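Local coordinates for protein HTH-type dhaKLM operon transcriptional activator DhaS (Lactococcus lactis, PDB 2IU5) that activates transcription of the dhaKLM operon in complex with DhaQ, upon activation by dihydroxyacetone, binding an inverted repeat that partly overlaps the -35 promoter sequence, at residues I64-I73 and L89-Y100. The protein carries 1 engineered substitution. Sequence-based numbering, arbitrary orientation.
Sequences IFENDFAELI and LLRYLDENQIFY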
ATOM      1  N   ILE A  64      10.858  15.304  14.317  1.00 19.26           N
ATOM      2  CA  ILE A  64      11.168  15.515  12.907  1.00 18.61           C
ATOM      3  C   ILE A  64      10.032  14.980  12.032  1.00 19.81           C
ATOM      4  O   ILE A  64       9.602  15.649  11.093  1.00 21.72           O
ATOM      5  CB  ILE A  64      12.491  14.838  12.559  1.00 19.70           C
ATOM      6  CG1 ILE A  64      13.637  15.705  13.078  1.00 19.94           C
ATOM      7  CG2 ILE A  64      12.645  14.655  11.061  1.00 22.69           C
ATOM      8  CD1 ILE A  64      14.948  14.904  13.171  1.00 22.07           C
ATOM      9  N   PHE A  65       9.549  13.784  12.341  1.00 20.08           N
ATOM     10  CA  PHE A  65       8.504  13.173  11.512  1.00 21.50           C
ATOM     11  C   PHE A  65       7.253  14.052  11.565  1.00 23.12           C
ATOM     12  O   PHE A  65       6.619  14.342  10.535  1.00 24.82           O
ATOM     13  CB  PHE A  65       8.158  11.783  12.060  1.00 22.76           C
ATOM     14  CG  PHE A  65       9.292  10.788  12.031  1.00 24.11           C
ATOM     15  CD1 PHE A  65      10.340  10.899  11.126  1.00 23.69           C
ATOM     16  CD2 PHE A  65       9.290   9.738  12.929  1.00 23.37           C
ATOM     17  CE1 PHE A  65      11.372   9.956  11.132  1.00 26.12           C
ATOM     18  CE2 PHE A  65      10.308   8.809  12.933  1.00 25.89           C
ATOM     19  CZ  PHE A  65      11.337   8.921  12.046  1.00 25.81           C
ATOM     20  N   GLU A  66       6.874  14.495  12.757  1.00 21.98           N
ATOM     21  CA  GLU A  66       5.625  15.251  12.886  1.00 24.51           C
ATOM     22  C   GLU A  66       5.758  16.616  12.222  1.00 24.96           C
ATOM     23  O   GLU A  66       4.858  17.070  11.509  1.00 26.57           O
ATOM     24  CB  GLU A  66       5.303  15.458  14.353  1.00 27.00           C
ATOM     25  CG  GLU A  66       4.857  14.218  15.066  1.00 29.22           C
ATOM     26  CD  GLU A  66       4.664  14.477  16.552  1.00 32.85           C
ATOM     27  OE1 GLU A  66       5.253  15.444  17.108  1.00 37.14           O
ATOM     28  OE2 GLU A  66       3.914  13.698  17.157  1.00 34.42           O
ATOM     29  N   ASN A  67       6.881  17.272  12.453  1.00 23.96           N
ATOM     30  CA  ASN A  67       7.064  18.633  11.974  1.00 23.28           C
ATOM     31  C   ASN A  67       7.249  18.668  10.465  1.00 22.34           C
ATOM     32  O   ASN A  67       6.655  19.497   9.781  1.00 22.93           O
ATOM     33  CB  ASN A  67       8.324  19.216  12.592  1.00 25.73           C
ATOM     34  CG  ASN A  67       8.665  20.575  12.014  1.00 29.18           C
ATOM     35  OD1 ASN A  67       8.134  21.584  12.469  1.00 33.22           O
ATOM     36  ND2 ASN A  67       9.552  20.608  11.004  1.00 32.50           N
ATOM     37  N   ASP A  68       8.075  17.775   9.939  1.00 22.27           N
ATOM     38  CA  ASP A  68       8.505  17.935   8.549  1.00 21.80           C
ATOM     39  C   ASP A  68       7.329  17.635   7.616  1.00 21.96           C
ATOM     40  O   ASP A  68       7.095  18.360   6.648  1.00 21.77           O
ATOM     41  CB  ASP A  68       9.680  17.008   8.225  1.00 22.20           C
ATOM     42  CG  ASP A  68      11.011  17.545   8.746  1.00 23.15           C
ATOM     43  OD1 ASP A  68      11.017  18.561   9.483  1.00 26.42           O
ATOM     44  OD2 ASP A  68      12.039  16.936   8.401  1.00 26.23           O
ATOM     45  N   PHE A  69       6.586  16.566   7.897  1.00 21.25           N
ATOM     46  CA  PHE A  69       5.443  16.232   7.055  1.00 21.61           C
ATOM     47  C   PHE A  69       4.324  17.250   7.139  1.00 21.39           C
ATOM     48  O   PHE A  69       3.718  17.569   6.115  1.00 23.75           O
ATOM     49  CB  PHE A  69       4.952  14.806   7.307  1.00 22.53           C
ATOM     50  CG  PHE A  69       5.889  13.768   6.751  1.00 22.99           C
ATOM     51  CD1 PHE A  69       5.762  13.329   5.440  1.00 25.89           C
ATOM     52  CD2 PHE A  69       6.909  13.230   7.538  1.00 23.94           C
ATOM     53  CE1 PHE A  69       6.649  12.357   4.928  1.00 25.65           C
ATOM     54  CE2 PHE A  69       7.793  12.262   7.038  1.00 22.43           C
ATOM     55  CZ  PHE A  69       7.667  11.825   5.737  1.00 24.77           C
ATOM     56  N   ALA A  70       4.039  17.767   8.328  1.00 21.68           N
ATOM     57  CA  ALA A  70       3.038  18.840   8.452  1.00 21.07           C
ATOM     58  C   ALA A  70       3.461  20.108   7.717  1.00 20.35           C
ATOM     59  O   ALA A  70       2.645  20.777   7.079  1.00 21.81           O
ATOM     60  CB  ALA A  70       2.790  19.151   9.917  1.00 21.04           C
ATOM     61  N   GLU A  71       4.746  20.443   7.806  1.00 21.61           N
ATOM     62  CA  GLU A  71       5.232  21.658   7.193  1.00 23.30           C
ATOM     63  C   GLU A  71       5.054  21.563   5.692  1.00 22.29           C
ATOM     64  O   GLU A  71       4.662  22.544   5.050  1.00 24.87           O
ATOM     65  CB  GLU A  71       6.679  21.920   7.580  1.00 25.54           C
ATOM     66  CG  GLU A  71       6.777  22.416   9.003  1.00 31.34           C
ATOM     67  CD  GLU A  71       8.066  23.154   9.296  1.00 38.19           C
ATOM     68  OE1 GLU A  71       9.054  22.930   8.553  1.00 39.46           O
ATOM     69  OE2 GLU A  71       8.064  23.949  10.271  1.00 39.23           O
ATOM     70  N   LEU A  72       5.336  20.380   5.154  1.00 22.58           N
ATOM     71  CA  LEU A  72       5.322  20.180   3.708  1.00 23.34           C
ATOM     72  C   LEU A  72       3.908  20.137   3.161  1.00 23.34           C
ATOM     73  O   LEU A  72       3.650  20.642   2.057  1.00 25.37           O
ATOM     74  CB  LEU A  72       6.074  18.907   3.329  1.00 24.03           C
ATOM     75  CG  LEU A  72       7.593  19.010   3.496  1.00 25.56           C
ATOM     76  CD1 LEU A  72       8.177  17.617   3.667  1.00 26.19           C
ATOM     77  CD2 LEU A  72       8.259  19.749   2.350  1.00 29.77           C
ATOM     78  N   ILE A  73       2.992  19.543   3.914  1.00 21.85           N
ATOM     79  CA  ILE A  73       1.645  19.307   3.394  1.00 22.23           C
ATOM     80  C   ILE A  73       0.717  20.469   3.765  1.00 22.89           C
ATOM     81  O   ILE A  73      -0.044  20.946   2.926  1.00 24.09           O
ATOM     82  CB  ILE A  73       1.136  17.918   3.842  1.00 21.83           C
ATOM     83  CG1 ILE A  73       2.020  16.801   3.244  1.00 23.20           C
ATOM     84  CG2 ILE A  73      -0.359  17.737   3.511  1.00 24.71           C
ATOM     85  CD1 ILE A  73       1.827  15.475   3.932  1.00 28.08           C
ATOM     86  N   LEU A  89       7.150  17.506  -1.215  1.00 19.71           N
ATOM     87  CA  LEU A  89       7.282  16.262  -0.466  1.00 21.02           C
ATOM     88  C   LEU A  89       8.193  15.244  -1.168  1.00 20.14           C
ATOM     89  O   LEU A  89       9.088  14.637  -0.540  1.00 20.13           O
ATOM     90  CB  LEU A  89       5.879  15.708  -0.231  1.00 23.89           C
ATOM     91  CG  LEU A  89       5.791  14.462   0.617  1.00 27.45           C
ATOM     92  CD1 LEU A  89       6.428  14.684   1.978  1.00 31.19           C
ATOM     93  CD2 LEU A  89       4.340  14.015   0.761  1.00 28.87           C
ATOM     94  N   LEU A  90       8.002  15.022  -2.468  1.00 18.68           N
ATOM     95  CA  LEU A  90       8.891  14.111  -3.188  1.00 18.99           C
ATOM     96  C   LEU A  90      10.345  14.581  -3.138  1.00 18.12           C
ATOM     97  O   LEU A  90      11.252  13.776  -2.928  1.00 20.26           O
ATOM     98  CB  LEU A  90       8.443  13.930  -4.647  1.00 19.30           C
ATOM     99  CG  LEU A  90       7.064  13.285  -4.759  1.00 21.00           C
ATOM    100  CD1 LEU A  90       6.628  13.244  -6.239  1.00 24.01           C
ATOM    101  CD2 LEU A  90       7.023  11.880  -4.140  1.00 23.30           C
ATOM    102  N   ARG A  91      10.574  15.873  -3.336  1.00 18.82           N
ATOM    103  CA  ARG A  91      11.914  16.424  -3.230  1.00 18.50           C
ATOM    104  C   ARG A  91      12.516  16.229  -1.844  1.00 19.61           C
ATOM    105  O   ARG A  91      13.697  15.918  -1.725  1.00 19.76           O
ATOM    106  CB  ARG A  91      11.899  17.907  -3.565  1.00 20.42           C
ATOM    107  CG  ARG A  91      11.853  18.144  -5.045  1.00 22.01           C
ATOM    108  CD  ARG A  91      12.139  19.591  -5.433  1.00 21.54           C
ATOM    109  NE  ARG A  91      11.967  19.684  -6.864  1.00 24.33           N
ATOM    110  CZ  ARG A  91      11.759  20.828  -7.502  1.00 23.68           C
ATOM    111  NH1 ARG A  91      11.707  21.964  -6.808  1.00 27.52           N
ATOM    112  NH2 ARG A  91      11.612  20.829  -8.812  1.00 26.31           N
ATOM    113  N   TYR A  92      11.721  16.413  -0.804  1.00 18.30           N
ATOM    114  CA  TYR A  92      12.181  16.235   0.568  1.00 19.05           C
ATOM    115  C   TYR A  92      12.598  14.796   0.778  1.00 20.17           C
ATOM    116  O   TYR A  92      13.648  14.513   1.381  1.00 20.04           O
ATOM    117  CB  TYR A  92      11.040  16.609   1.510  1.00 20.25           C
ATOM    118  CG  TYR A  92      11.241  16.155   2.952  1.00 19.50           C
ATOM    119  CD1 TYR A  92      12.024  16.894   3.835  1.00 20.78           C
ATOM    120  CD2 TYR A  92      10.635  14.991   3.416  1.00 20.51           C
ATOM    121  CE1 TYR A  92      12.196  16.474   5.155  1.00 22.02           C
ATOM    122  CE2 TYR A  92      10.795  14.560   4.719  1.00 20.28           C
ATOM    123  CZ  TYR A  92      11.578  15.307   5.577  1.00 22.33           C
ATOM    124  OH  TYR A  92      11.711  14.843   6.860  1.00 24.10           O
ATOM    125  N   LEU A  93      11.791  13.861   0.287  1.00 19.76           N
ATOM    126  CA  LEU A  93      12.108  12.440   0.474  1.00 19.08           C
ATOM    127  C   LEU A  93      13.355  12.067  -0.315  1.00 20.46           C
ATOM    128  O   LEU A  93      14.165  11.255   0.156  1.00 22.61           O
ATOM    129  CB  LEU A  93      10.931  11.534   0.088  1.00 20.87           C
ATOM    130  CG  LEU A  93       9.741  11.775   1.017  1.00 20.34           C
ATOM    131  CD1 LEU A  93       8.545  11.033   0.432  1.00 22.62           C
ATOM    132  CD2 LEU A  93      10.016  11.271   2.422  1.00 23.05           C
ATOM    133  N   ASP A  94      13.540  12.636  -1.503  1.00 19.08           N
ATOM    134  CA  ASP A  94      14.774  12.386  -2.260  1.00 20.06           C
ATOM    135  C   ASP A  94      16.031  12.928  -1.540  1.00 19.56           C
ATOM    136  O   ASP A  94      17.052  12.243  -1.452  1.00 20.15           O
ATOM    137  CB  ASP A  94      14.690  13.047  -3.639  1.00 22.07           C
ATOM    138  CG  ASP A  94      13.952  12.211  -4.657  1.00 26.72           C
ATOM    139  OD1 ASP A  94      13.729  11.002  -4.396  1.00 30.66           O
ATOM    140  OD2 ASP A  94      13.592  12.773  -5.724  1.00 25.56           O
ATOM    141  N   GLU A  95      15.948  14.158  -1.041  1.00 18.85           N
ATOM    142  CA  GLU A  95      17.059  14.783  -0.344  1.00 19.94           C
ATOM    143  C   GLU A  95      17.396  13.959   0.884  1.00 18.62           C
ATOM    144  O   GLU A  95      18.580  13.750   1.206  1.00 20.10           O
ATOM    145  CB  GLU A  95      16.683  16.198   0.073  1.00 22.89           C
ATOM    146  CG  GLU A  95      17.759  16.863   0.882  1.00 28.61           C
ATOM    147  CD  GLU A  95      17.511  18.346   1.027  1.00 33.53           C
ATOM    148  OE1 GLU A  95      16.694  18.879   0.240  1.00 37.50           O
ATOM    149  OE2 GLU A  95      18.140  18.948   1.929  1.00 37.92           O
ATOM    150  N   ASN A  96      16.355  13.490   1.563  1.00 19.24           N
ATOM    151  CA  ASN A  96      16.555  12.762   2.804  1.00 18.64           C
ATOM    152  C   ASN A  96      16.370  11.266   2.620  1.00 18.08           C
ATOM    153  O   ASN A  96      15.921  10.578   3.549  1.00 18.31           O
ATOM    154  CB  ASN A  96      15.607  13.279   3.880  1.00 20.57           C
ATOM    155  CG  ASN A  96      15.933  14.681   4.295  1.00 21.38           C
ATOM    156  OD1 ASN A  96      16.875  14.921   5.053  1.00 25.99           O
ATOM    157  ND2 ASN A  96      15.162  15.631   3.799  1.00 21.21           N
ATOM    158  N   GLN A  97      16.707  10.768   1.432  1.00 19.33           N
ATOM    159  CA  GLN A  97      16.455   9.369   1.122  1.00 19.20           C
ATOM    160  C   GLN A  97      17.243   8.440   2.055  1.00 19.53           C
ATOM    161  O   GLN A  97      16.733   7.402   2.495  1.00 19.49           O
ATOM    162  CB  GLN A  97      16.836   9.094  -0.320  1.00 20.95           C
ATOM    163  CG  GLN A  97      16.759   7.670  -0.742  1.00 26.16           C
ATOM    164  CD  GLN A  97      17.755   7.475  -1.839  1.00 35.48           C
ATOM    165  OE1 GLN A  97      18.933   7.211  -1.584  1.00 39.15           O
ATOM    166  NE2 GLN A  97      17.294   7.615  -3.075  1.00 38.45           N
ATOM    167  N   ILE A  98      18.484   8.793   2.372  1.00 18.34           N
ATOM    168  CA  ILE A  98      19.283   7.896   3.188  1.00 18.42           C
ATOM    169  C   ILE A  98      18.716   7.862   4.606  1.00 18.91           C
ATOM    170  O   ILE A  98      18.611   6.801   5.221  1.00 19.36           O
ATOM    171  CB  ILE A  98      20.752   8.289   3.208  1.00 19.83           C
ATOM    172  CG1 ILE A  98      21.342   8.021   1.834  1.00 20.42           C
ATOM    173  CG2 ILE A  98      21.495   7.567   4.339  1.00 19.83           C
ATOM    174  CD1 ILE A  98      22.777   8.377   1.691  1.00 25.71           C
ATOM    175  N   PHE A  99      18.347   9.023   5.134  1.00 17.85           N
ATOM    176  CA  PHE A  99      17.693   9.139   6.436  1.00 18.52           C
ATOM    177  C   PHE A  99      16.496   8.206   6.473  1.00 20.31           C
ATOM    178  O   PHE A  99      16.359   7.416   7.420  1.00 19.81           O
ATOM    179  CB  PHE A  99      17.257  10.602   6.609  1.00 19.43           C
ATOM    180  CG  PHE A  99      16.508  10.934   7.878  1.00 20.49           C
ATOM    181  CD1 PHE A  99      17.163  11.236   9.061  1.00 24.73           C
ATOM    182  CD2 PHE A  99      15.126  10.957   7.879  1.00 24.85           C
ATOM    183  CE1 PHE A  99      16.446  11.547  10.212  1.00 26.40           C
ATOM    184  CE2 PHE A  99      14.414  11.266   9.026  1.00 26.54           C
ATOM    185  CZ  PHE A  99      15.075  11.560  10.194  1.00 23.25           C
ATOM    186  N   TYR A 100      15.629   8.298   5.455  1.00 18.79           N
ATOM    187  CA  TYR A 100      14.398   7.496   5.481  1.00 20.15           C
ATOM    188  C   TYR A 100      14.646   6.018   5.242  1.00 19.78           C
ATOM    189  O   TYR A 100      13.958   5.174   5.835  1.00 19.36           O
ATOM    190  CB  TYR A 100      13.240   8.086   4.638  1.00 20.52           C
ATOM    191  CG  TYR A 100      12.677   9.254   5.394  1.00 19.90           C
ATOM    192  CD1 TYR A 100      11.867   9.036   6.517  1.00 21.94           C
ATOM    193  CD2 TYR A 100      12.947  10.558   5.023  1.00 20.94           C
ATOM    194  CE1 TYR A 100      11.338  10.078   7.250  1.00 21.62           C
ATOM    195  CE2 TYR A 100      12.411  11.629   5.761  1.00 21.71           C
ATOM    196  CZ  TYR A 100      11.608  11.366   6.868  1.00 22.16           C
ATOM    197  OH  TYR A 100      11.078  12.390   7.607  1.00 23.50           O
TER
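Two groups grip the phenolic oxygen of Tyr-92: its OH donates to OD2 of Asp-68 across 2.6 Å and accepts from OH of Tyr-100, also at 2.6 Å. The carboxylate uses the anti lone pair of OD2 and stands almost square to the Tyr-92 ring, planes 89° apart; Lys-23 forms a salt bridge with the same oxygen, while Asn-67 ND2 holds OD1. The Tyr-92 ring swings out toward helix 57-73 because its chi1 of 166° sets CG opposite the backbone N, and it takes CD1 of Leu-72 over one face, 3.8 Å from the ring centroid. In this TetR-family regulator the contact joins helix 57-73, which follows the helix-turn-helix and links it to the core, to helices 82-95 and 97-106 of the C-terminal region. Phe-69 is the knob here, set among Leu-89, Tyr-92, Leu-93 and Tyr-100; the edge of Tyr-92 points at its face in a T-shaped pair, planes at 79°. A phenylalanine in place of Tyr-92 would probably leave Asp-68 and the Tyr-100 hydroxyl without their shared partner. Further along, Phe-65 CE1 packs 3.9 Å from Tyr-100 CE1, and CE2 of Phe-99 comes in at the edge of the Phe-65 ring.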